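Local atomic coordinates of long form salivary protein D7L1 (Anopheles stephensi, PDB entry 3NHI), a protein that binds and sequesters cysteinyl leukotrienes and thromboxane A2 analogues, blunting the host response while the mosquito takes its blood meal. Residues Ala5-Gln10 with Pro146-Lys151; Ser154-Cys159 with Arg195-Met200; His261-Ala266 with Lys288-Thr293. One frame throughout, in Å; residues are numbered along the deposited sequence. Where two conformers were deposited one is given.

Contact 1: residues Ala5-Gln10 with Pro146-Lys151. With EAH ((5S,7E,9E,11Z,14Z)-5-hydroxyicosa-7,9,11,14-tetraenoic acid), chain B.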
loop_
_atom_site.group_PDB
_atom_site.type_symbol
_atom_site.label_atom_id
_atom_site.label_comp_id
_atom_site.label_asym_id
_atom_site.label_seq_id
_atom_site.Cartn_x
_atom_site.Cartn_y
_atom_site.Cartn_z
ATOM N N ALA A 5 5.266 -11.213 9.252
ATOM C CA ALA A 5 5.052 -9.885 9.829
ATOM C C ALA A 5 5.179 -8.767 8.803
ATOM O O ALA A 5 5.898 -8.885 7.799
ATOM C CB ALA A 5 6.005 -9.647 10.970
ATOM N N LEU A 6 4.462 -7.683 9.063
ATOM C CA LEU A 6 4.418 -6.533 8.160
ATOM C C LEU A 6 5.422 -5.462 8.563
ATOM O O LEU A 6 5.518 -5.098 9.745
ATOM C CB LEU A 6 3.003 -5.941 8.128
ATOM C CG LEU A 6 1.919 -6.939 7.681
ATOM C CD1 LEU A 6 0.511 -6.351 7.766
ATOM C CD2 LEU A 6 2.207 -7.539 6.284
ATOM N N ASP A 7 6.162 -4.972 7.575
ATOM C CA ASP A 7 7.110 -3.896 7.819
ATOM C C ASP A 7 6.448 -2.517 7.809
ATOM O O ASP A 7 5.239 -2.405 7.619
ATOM C CB ASP A 7 8.325 -4.004 6.877
ATOM C CG ASP A 7 8.022 -3.607 5.437
ATOM O OD1 ASP A 7 7.134 -2.765 5.185
ATOM O OD2 ASP A 7 8.729 -4.116 4.537
ATOM N N ALA A 8 7.235 -1.467 8.025
ATOM C CA ALA A 8 6.640 -0.131 8.131
ATOM C C ALA A 8 5.951 0.349 6.854
ATOM O O ALA A 8 4.899 1.008 6.931
ATOM C CB ALA A 8 7.683 0.879 8.592
ATOM N N GLU A 9 6.532 0.042 5.696
ATOM C CA GLU A 9 5.918 0.423 4.432
ATOM C C GLU A 9 4.615 -0.350 4.206
ATOM O O GLU A 9 3.631 0.207 3.711
ATOM C CB GLU A 9 6.876 0.201 3.255
ATOM C CG GLU A 9 6.274 0.532 1.874
ATOM C CD GLU A 9 5.379 -0.565 1.287
ATOM O OE1 GLU A 9 5.587 -1.766 1.566
ATOM O OE2 GLU A 9 4.471 -0.214 0.503
ATOM N N GLN A 10 4.612 -1.632 4.564
ATOM C CA GLN A 10 3.431 -2.451 4.343
ATOM C C GLN A 10 2.275 -1.969 5.209
ATOM O O GLN A 10 1.120 -1.927 4.757
ATOM C CB GLN A 10 3.756 -3.905 4.615
ATOM C CG GLN A 10 4.650 -4.514 3.563
ATOM C CD GLN A 10 5.048 -5.899 3.982
ATOM O OE1 GLN A 10 5.768 -6.083 4.948
ATOM N NE2 GLN A 10 4.501 -6.902 3.302
ATOM N N PRO A 146 17.197 -0.533 6.040
ATOM C CA PRO A 146 17.359 0.298 4.843
ATOM C C PRO A 146 16.774 -0.314 3.566
ATOM O O PRO A 146 16.603 0.396 2.566
ATOM C CB PRO A 146 18.886 0.431 4.717
ATOM C CG PRO A 146 19.422 -0.763 5.436
ATOM C CD PRO A 146 18.497 -0.947 6.598
ATOM N N GLU A 147 16.466 -1.610 3.608
ATOM C CA GLU A 147 15.905 -2.335 2.474
ATOM C C GLU A 147 14.404 -2.069 2.257
ATOM O O GLU A 147 13.819 -2.547 1.292
ATOM C CB GLU A 147 16.186 -3.839 2.628
ATOM C CG GLU A 147 15.412 -4.531 3.765
ATOM C CD GLU A 147 16.142 -4.589 5.118
ATOM O OE1 GLU A 147 16.965 -3.699 5.452
ATOM O OE2 GLU A 147 15.858 -5.555 5.866
ATOM N N ILE A 148 13.791 -1.317 3.164
ATOM C CA ILE A 148 12.370 -0.945 3.035
ATOM C C ILE A 148 12.273 0.356 2.242
ATOM O O ILE A 148 13.023 1.295 2.520
ATOM C CB ILE A 148 11.704 -0.706 4.424
ATOM C CG1 ILE A 148 11.861 -1.935 5.332
ATOM C CG2 ILE A 148 10.225 -0.331 4.250
ATOM C CD1 ILE A 148 11.387 -1.714 6.761
ATOM N N LYS A 149 11.354 0.432 1.282
ATOM C CA LYS A 149 11.109 1.695 0.575
ATOM C C LYS A 149 10.717 2.786 1.577
ATOM O O LYS A 149 9.810 2.606 2.388
ATOM C CB LYS A 149 10.016 1.535 -0.493
ATOM C CG LYS A 149 9.809 2.813 -1.325
ATOM C CD LYS A 149 8.408 2.915 -1.909
ATOM C CE LYS A 149 7.390 3.370 -0.886
ATOM N NZ LYS A 149 7.458 4.851 -0.654
ATOM N N GLN A 150 11.412 3.917 1.505
ATOM C CA GLN A 150 11.221 4.983 2.473
ATOM C C GLN A 150 10.085 5.901 2.048
ATOM O O GLN A 150 9.690 5.929 0.875
ATOM C CB GLN A 150 12.519 5.774 2.627
ATOM C CG GLN A 150 13.764 4.892 2.814
ATOM C CD GLN A 150 13.973 4.411 4.245
ATOM O OE1 GLN A 150 14.104 5.218 5.165
ATOM N NE2 GLN A 150 14.037 3.088 4.434
ATOM N N LYS A 151 9.555 6.659 3.004
ATOM C CA LYS A 151 8.631 7.733 2.659
ATOM C C LYS A 151 9.402 8.762 1.837
ATOM O O LYS A 151 10.548 9.086 2.159
ATOM C CB LYS A 151 8.070 8.400 3.912
ATOM C CG LYS A 151 7.243 7.471 4.778
ATOM C CD LYS A 151 6.967 8.053 6.160
ATOM C CE LYS A 151 5.815 9.040 6.129
ATOM N NZ LYS A 151 5.486 9.545 7.495
HETATM O O1 EAH B . 5.043 7.221 9.103
HETATM C C1 EAH B . 3.843 7.272 9.478
HETATM O O2 EAH B . 3.051 8.165 9.093
HETATM C C2 EAH B . 3.340 6.202 10.428
HETATM C C3 EAH B . 2.001 6.601 11.051
HETATM C C4 EAH B . 0.824 6.036 10.258
HETATM C C5 EAH B . -0.487 6.477 10.874
HETATM O O3 EAH B . -0.666 5.827 12.025
HETATM C C6 EAH B . -1.643 6.176 9.924
HETATM C C7 EAH B . -2.987 6.462 10.576
HETATM C C8 EAH B . -3.703 5.165 10.890
HETATM C C9 EAH B . -4.877 5.439 11.710
HETATM C C10 EAH B . -5.425 4.306 12.146
HETATM C C11 EAH B . -6.590 4.637 12.964
HETATM C C12 EAH B . -7.315 3.728 13.621
HETATM C C13 EAH B . -7.030 2.244 13.582
HETATM C C14 EAH B . -7.896 1.631 12.503
HETATM C C15 EAH B . -8.549 0.473 12.629
HETATM C C16 EAH B . -8.496 -0.386 13.868
HETATM C C17 EAH B . -7.517 -1.526 13.633
HETATM C C18 EAH B . -6.140 -1.173 14.179
HETATM C C19 EAH B . -5.299 -2.427 14.349
HETATM C C20 EAH B . -3.899 -2.077 14.798
#

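Contact 2: residues Ser154-Cys159 with Arg195-Met200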
loop_
_atom_site.group_PDB
_atom_site.type_symbol
_atom_site.label_atom_id
_atom_site.label_comp_id
_atom_site.label_asym_id
_atom_site.label_seq_id
_atom_site.Cartn_x
_atom_site.Cartn_y
_atom_site.Cartn_z
ATOM N N SER A 154 9.912 6.970 -4.439
ATOM C CA SER A 154 8.931 6.223 -5.246
ATOM C C SER A 154 9.345 4.768 -5.355
ATOM O O SER A 154 10.532 4.436 -5.229
ATOM C CB SER A 154 8.768 6.833 -6.643
ATOM O OG SER A 154 9.949 6.677 -7.422
ATOM N N PHE A 155 8.372 3.891 -5.600
ATOM C CA PHE A 155 8.747 2.519 -5.886
ATOM C C PHE A 155 9.634 2.414 -7.111
ATOM O O PHE A 155 10.559 1.604 -7.130
ATOM C CB PHE A 155 7.544 1.564 -5.957
ATOM C CG PHE A 155 7.374 0.752 -4.702
ATOM C CD1 PHE A 155 8.346 -0.185 -4.343
ATOM C CD2 PHE A 155 6.272 0.945 -3.856
ATOM C CE1 PHE A 155 8.238 -0.913 -3.154
ATOM C CE2 PHE A 155 6.155 0.209 -2.665
ATOM C CZ PHE A 155 7.135 -0.722 -2.318
ATOM N N HIS A 156 9.388 3.265 -8.109
ATOM C CA HIS A 156 10.213 3.208 -9.311
ATOM C C HIS A 156 11.680 3.506 -8.987
ATOM O O HIS A 156 12.567 2.834 -9.502
ATOM C CB HIS A 156 9.686 4.154 -10.390
ATOM C CG HIS A 156 8.253 3.916 -10.757
ATOM N ND1 HIS A 156 7.228 3.975 -9.836
ATOM C CD2 HIS A 156 7.671 3.660 -11.954
ATOM C CE1 HIS A 156 6.080 3.735 -10.448
ATOM N NE2 HIS A 156 6.321 3.545 -11.734
ATOM N N ALA A 157 11.935 4.487 -8.122
ATOM C CA ALA A 157 13.308 4.811 -7.737
ATOM C C ALA A 157 13.927 3.747 -6.840
ATOM O O ALA A 157 15.096 3.380 -7.025
ATOM C CB ALA A 157 13.360 6.168 -7.065
ATOM N N TYR A 158 13.154 3.267 -5.866
ATOM C CA TYR A 158 13.603 2.193 -4.995
ATOM C C TYR A 158 14.015 0.965 -5.814
ATOM O O TYR A 158 15.087 0.380 -5.603
ATOM C CB TYR A 158 12.494 1.843 -3.988
ATOM C CG TYR A 158 12.786 0.597 -3.194
ATOM C CD1 TYR A 158 13.481 0.661 -1.990
ATOM C CD2 TYR A 158 12.397 -0.662 -3.673
ATOM C CE1 TYR A 158 13.764 -0.503 -1.263
ATOM C CE2 TYR A 158 12.684 -1.815 -2.968
ATOM C CZ TYR A 158 13.361 -1.734 -1.774
ATOM O OH TYR A 158 13.634 -2.908 -1.101
ATOM N N CYS A 159 13.165 0.592 -6.766
ATOM C CA CYS A 159 13.387 -0.589 -7.591
ATOM C C CYS A 159 14.535 -0.398 -8.582
ATOM O O CYS A 159 15.299 -1.332 -8.825
ATOM C CB CYS A 159 12.096 -0.963 -8.312
ATOM S SG CYS A 159 10.762 -1.452 -7.174
ATOM N N ARG A 195 4.923 -5.135 -7.995
ATOM C CA ARG A 195 4.615 -5.606 -6.644
ATOM C C ARG A 195 4.436 -4.425 -5.684
ATOM O O ARG A 195 3.498 -4.404 -4.888
ATOM C CB ARG A 195 5.690 -6.568 -6.158
ATOM C CG ARG A 195 5.656 -7.907 -6.886
ATOM C CD ARG A 195 6.730 -8.833 -6.350
ATOM N NE ARG A 195 6.612 -10.201 -6.856
ATOM C CZ ARG A 195 5.857 -11.156 -6.310
ATOM N NH1 ARG A 195 5.112 -10.915 -5.234
ATOM N NH2 ARG A 195 5.841 -12.370 -6.851
ATOM N N GLY A 196 5.292 -3.411 -5.798
ATOM C CA GLY A 196 5.179 -2.220 -4.947
ATOM C C GLY A 196 3.888 -1.441 -5.151
ATOM O O GLY A 196 3.323 -0.888 -4.201
ATOM N N LEU A 197 3.399 -1.419 -6.389
ATOM C CA LEU A 197 2.139 -0.743 -6.714
ATOM C C LEU A 197 0.916 -1.624 -6.492
ATOM O O LEU A 197 -0.204 -1.181 -6.713
ATOM C CB LEU A 197 2.152 -0.247 -8.162
ATOM C CG LEU A 197 3.296 0.665 -8.606
ATOM C CD1 LEU A 197 2.993 1.229 -9.991
ATOM C CD2 LEU A 197 3.626 1.775 -7.623
ATOM N N ARG A 198 1.153 -2.868 -6.075
ATOM C CA ARG A 198 0.097 -3.861 -5.818
ATOM C C ARG A 198 -0.668 -4.245 -7.089
ATOM O O ARG A 198 -1.800 -4.715 -7.030
ATOM C CB ARG A 198 -0.834 -3.392 -4.688
ATOM C CG ARG A 198 -0.307 -3.681 -3.266
ATOM C CD ARG A 198 0.993 -2.928 -2.897
ATOM N NE ARG A 198 1.291 -3.093 -1.475
ATOM C CZ ARG A 198 2.308 -2.519 -0.836
ATOM N NH1 ARG A 198 3.151 -1.716 -1.481
ATOM N NH2 ARG A 198 2.478 -2.729 0.464
ATOM N N TYR A 199 -0.027 -4.049 -8.236
ATOM C CA TYR A 199 -0.507 -4.616 -9.506
ATOM C C TYR A 199 -0.457 -6.142 -9.487
ATOM O O TYR A 199 -1.226 -6.812 -10.187
ATOM C CB TYR A 199 0.381 -4.148 -10.654
ATOM C CG TYR A 199 0.192 -2.740 -11.155
ATOM C CD1 TYR A 199 -0.669 -1.817 -10.523
ATOM C CD2 TYR A 199 0.906 -2.312 -12.268
ATOM C CE1 TYR A 199 -0.819 -0.525 -11.021
ATOM C CE2 TYR A 199 0.772 -1.033 -12.767
ATOM C CZ TYR A 199 -0.092 -0.140 -12.156
ATOM O OH TYR A 199 -0.203 1.136 -12.677
ATOM N N MET A 200 0.502 -6.689 -8.746
ATOM C CA MET A 200 0.678 -8.123 -8.610
ATOM C C MET A 200 1.103 -8.434 -7.197
ATOM O O MET A 200 1.723 -7.600 -6.530
ATOM C CB MET A 200 1.763 -8.639 -9.567
ATOM C CG MET A 200 1.458 -8.403 -11.024
ATOM S SD MET A 200 2.703 -9.062 -12.148
ATOM C CE MET A 200 2.209 -10.782 -12.197
#

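Contact 3: residues His261-Ala266 with Lys288-Thr293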
loop_
_atom_site.group_PDB
_atom_site.type_symbol
_atom_site.label_atom_id
_atom_site.label_comp_id
_atom_site.label_asym_id
_atom_site.label_seq_id
_atom_site.Cartn_x
_atom_site.Cartn_y
_atom_site.Cartn_z
ATOM N N HIS A 261 0.960 7.086 -10.458
ATOM C CA HIS A 261 1.215 6.156 -9.365
ATOM C C HIS A 261 2.660 6.250 -8.870
ATOM O O HIS A 261 2.904 6.093 -7.668
ATOM C CB HIS A 261 0.815 4.720 -9.703
ATOM C CG HIS A 261 0.463 3.895 -8.497
ATOM N ND1 HIS A 261 -0.288 2.744 -8.591
ATOM C CD2 HIS A 261 0.727 4.062 -7.176
ATOM C CE1 HIS A 261 -0.447 2.221 -7.386
ATOM N NE2 HIS A 261 0.156 3.002 -6.509
ATOM N N GLU A 262 3.615 6.551 -9.749
ATOM C CA GLU A 262 4.963 6.804 -9.230
ATOM C C GLU A 262 4.944 7.898 -8.150
ATOM O O GLU A 262 5.473 7.706 -7.045
ATOM C CB GLU A 262 5.987 7.151 -10.313
ATOM C CG GLU A 262 7.338 7.327 -9.635
ATOM C CD GLU A 262 8.513 7.614 -10.538
ATOM O OE1 GLU A 262 8.332 7.836 -11.754
ATOM O OE2 GLU A 262 9.638 7.641 -9.998
ATOM N N LEU A 263 4.308 9.025 -8.467
ATOM C CA LEU A 263 4.175 10.102 -7.497
ATOM C C LEU A 263 3.504 9.642 -6.209
ATOM O O LEU A 263 4.009 9.886 -5.111
ATOM C CB LEU A 263 3.397 11.271 -8.110
ATOM C CG LEU A 263 3.023 12.416 -7.170
ATOM C CD1 LEU A 263 4.251 13.022 -6.458
ATOM C CD2 LEU A 263 2.278 13.453 -7.968
ATOM N N ARG A 264 2.369 8.969 -6.354
ATOM C CA ARG A 264 1.610 8.497 -5.205
ATOM C C ARG A 264 2.398 7.478 -4.383
ATOM O O ARG A 264 2.227 7.400 -3.162
ATOM C CB ARG A 264 0.270 7.922 -5.664
ATOM C CG ARG A 264 -0.657 9.008 -6.186
ATOM C CD ARG A 264 -2.058 8.531 -6.458
ATOM N NE ARG A 264 -2.139 7.658 -7.618
ATOM C CZ ARG A 264 -2.346 6.338 -7.586
ATOM N NH1 ARG A 264 -2.471 5.667 -6.451
ATOM N NH2 ARG A 264 -2.410 5.676 -8.722
ATOM N N SER A 265 3.267 6.710 -5.039
ATOM C CA SER A 265 4.061 5.705 -4.339
ATOM C C SER A 265 5.198 6.339 -3.552
ATOM O O SER A 265 5.757 5.689 -2.671
ATOM C CB SER A 265 4.603 4.649 -5.311
ATOM O OG SER A 265 5.763 5.092 -6.010
ATOM N N ALA A 266 5.547 7.585 -3.882
ATOM C CA ALA A 266 6.536 8.343 -3.108
ATOM C C ALA A 266 5.889 9.021 -1.910
ATOM O O ALA A 266 6.502 9.114 -0.847
ATOM C CB ALA A 266 7.256 9.368 -3.995
ATOM N N LYS A 288 9.523 16.125 -8.855
ATOM C CA LYS A 288 10.839 16.757 -8.712
ATOM C C LYS A 288 11.181 17.072 -7.252
ATOM O O LYS A 288 12.359 17.158 -6.891
ATOM C CB LYS A 288 10.926 18.018 -9.576
ATOM C CG LYS A 288 10.964 17.746 -11.059
ATOM C CD LYS A 288 10.922 19.046 -11.833
ATOM C CE LYS A 288 11.003 18.782 -13.314
ATOM N NZ LYS A 288 10.836 20.032 -14.116
ATOM N N LYS A 289 10.155 17.219 -6.417
ATOM C CA LYS A 289 10.343 17.506 -4.993
ATOM C C LYS A 289 10.733 16.273 -4.179
ATOM O O LYS A 289 11.155 16.395 -3.029
ATOM C CB LYS A 289 9.064 18.101 -4.407
ATOM C CG LYS A 289 8.681 19.441 -5.028
ATOM C CD LYS A 289 7.233 19.835 -4.731
ATOM C CE LYS A 289 7.059 20.462 -3.351
ATOM N NZ LYS A 289 6.742 19.454 -2.301
ATOM N N LEU A 290 10.578 15.094 -4.774
ATOM C CA LEU A 290 10.729 13.837 -4.047
ATOM C C LEU A 290 11.835 12.980 -4.669
ATOM O O LEU A 290 12.430 13.353 -5.680
ATOM C CB LEU A 290 9.383 13.088 -4.022
ATOM C CG LEU A 290 8.243 13.836 -3.314
ATOM C CD1 LEU A 290 6.904 13.184 -3.620
ATOM C CD2 LEU A 290 8.459 13.951 -1.799
ATOM N N ASN A 291 12.108 11.832 -4.057
ATOM C CA ASN A 291 13.114 10.910 -4.558
ATOM C C ASN A 291 12.470 9.974 -5.583
ATOM O O ASN A 291 12.018 8.874 -5.263
ATOM C CB ASN A 291 13.762 10.152 -3.392
ATOM C CG ASN A 291 14.839 9.170 -3.840
ATOM O OD1 ASN A 291 15.282 9.178 -4.984
ATOM N ND2 ASN A 291 15.256 8.312 -2.920
ATOM N N THR A 292 12.433 10.441 -6.827
ATOM C CA THR A 292 11.736 9.745 -7.911
ATOM C C THR A 292 12.647 9.586 -9.128
ATOM O O THR A 292 13.813 9.997 -9.113
ATOM C CB THR A 292 10.482 10.511 -8.375
ATOM O OG1 THR A 292 10.900 11.702 -9.052
ATOM C CG2 THR A 292 9.589 10.865 -7.206
ATOM N N THR A 293 12.098 9.005 -10.192
ATOM C CA THR A 293 12.849 8.759 -11.417
ATOM C C THR A 293 12.556 9.811 -12.486
ATOM O O THR A 293 12.834 9.598 -13.661
ATOM C CB THR A 293 12.571 7.346 -11.984
ATOM O OG1 THR A 293 11.180 7.209 -12.294
ATOM C CG2 THR A 293 12.993 6.263 -11.004
#

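Contact 1: residues Ala5-Gln10 with Pro146-Lys151
Ile148 meets both Asp7 and Glu9, and most of the surface buried here belongs to it and Glu9. CG2, anti to the backbone N, lies 3.5 Å from Glu9 CB and also meets the Asp7 carboxylate. CD1 comes to 3.8 Å from Asp7 CB, and the Ile148 and Asp7 side chains reach toward each other tip to tip. Tyr142 of helix 135-144 also packs on Ile148.

Glu9 CG is anti to the backbone N (chi1 178°). It lies 4.1 Å from Lys149 CE, and the two side chains cross obliquely. Their charged ends stay apart, with Glu9 OE2 6.0 Å from Lys149 NZ. Glu9 OE2 instead pairs with Arg198 and Tyr268. Lys149 NZ is held by the backbone oxygens of Gln150, Glu153 and Ser265.

Asp7 caps helix 8-22. Its OD1 accepts from Gln10 N at 2.8 Å, and Asp7 N donates to Gln10 OE1 at 2.9 Å, nearly straight at 176°. The pair forms a capping box.

Two residues past Lys149, Lys151 NZ donates to carboxylate oxygen O1 of the bound hydroxy fatty acid at 2.9 Å, with a weak bond to O2.

No hydrogen bond crosses between the segments. They meet by van der Waals contact, carried mainly by Ile148 and partly made against the Asp7 carboxylate and Lys149 O. The buried charges of Glu9 and Lys149 find partners outside this pairing.

Contact 2: residues Ser154-Cys159 with Arg195-Met200
Phe155 and Gly196 mark the closest backbone approach, with Phe155 CA 6.0 Å from Gly196 CA. Segment 154-159 holds the N-cap and the start of helix 155-163, and segment 195-200 runs off the end of helix 184-196. Ser154 is the N-cap of the first, its OG accepting from Ala157 N at 3.0 Å. Arg198 ends the second in a Schellman motif, with a positive phi of 65°.

The Phe155 ring lies flat on the glycine. Gly196 CA sits 3.4 Å from the ring centroid and 8° off the normal, a CH-pi contact over the centre of one face. Gly196 thus presents its bare CA to the ring.

The Arg198 chain turns back with a bend at chi2, and its NH1 donates to Gly196 O at 2.8 Å. That oxygen lies in the guanidinium plane. NH1 also comes 3.8 Å from Phe155 CE2, which meets the edge of the guanidinium; the two planes are 68° apart. Outside the segments, NH1 also has the Glu9 carboxylate as a salt-bridge partner, and Tyr13 makes a cation-pi contact with Arg198.

Leu197 adds a contact on the histidine. Its CD1 lies 4.0 Å from His156 CE1, and the two side chains cross at about a right angle. Its CD2 makes an apolar approach to Phe155 CB.

Cys159 forms a disulfide with Cys192, so the same two helices are also tied covalently. Disulfide-linked helices of this kind are typical of the all-helical PBP/GOBP odorant-binding fold.

Contact 3: residues His261-Ala266 with Lys288-Thr293
Glu262 CG is anti to the backbone N (chi1 -178°), and the chain runs extended from there to Thr293. Thr293 OG1 sits between its own backbone N and carbonyl carbon (chi1 61°), so hydroxyl and N-H can both meet the carboxylate.

Both Thr293 donors grip one oxygen. Thr293 OG1 donates to Glu262 OE2 at 2.8 Å. Thr293 N donates to the same OE2, also at 2.8 Å and with an N-H...O angle of 160°. Each bond uses the syn side of the carboxylate, somewhat out of its plane. The hydroxyl OG1 of Thr293 also lies close to Glu262 OE1, at 3.0 Å. OE2 has a further hydrogen bond with Ser154 OG, while OE1 forms a salt bridge with Arg176. This buried carboxylate is thus well supplied with donors, which would probably favour its charged form.

In the all-helical fold, the contact brings the chain after helix 280-288 back onto the end of helix 251-266. An inverse gamma turn centred on Asn291 spans Leu290 to Thr292, two of the residues that meet the helix.

Next to the polar pair lies an apolar patch. Leu290 CD1 is 3.9 Å from Leu263 CD1, with the two leucines crossing at about a right angle. The same methyl lies 3.9 Å from Ala266 CB. Thr292 CG2 lies 4.2 Å from Ala266 CB, and Thr292 CB is 3.4 Å from Glu262 OE2.

The three contacts follow one another along the chain, each closing before the next opens. Their centres are about 12 Å apart for contacts 1 and 2, 11 Å for contacts 2 and 3, and 16 Å for contacts 1 and 3. Contact 2 touches both neighbours: Arg198 joins it to contact 1, and Ser154 and Phe155 join it to contact 3. Lys149 links contacts 1 and 3 directly. Together they tie helix 8-22 and the loop before helix 155-163 to helices 155-163, 184-196 and 251-266, and to the chain after helix 280-288. Lys151, a ligand-binding residue, lies on that loop, so the pocket and this helical packing share one piece of chain.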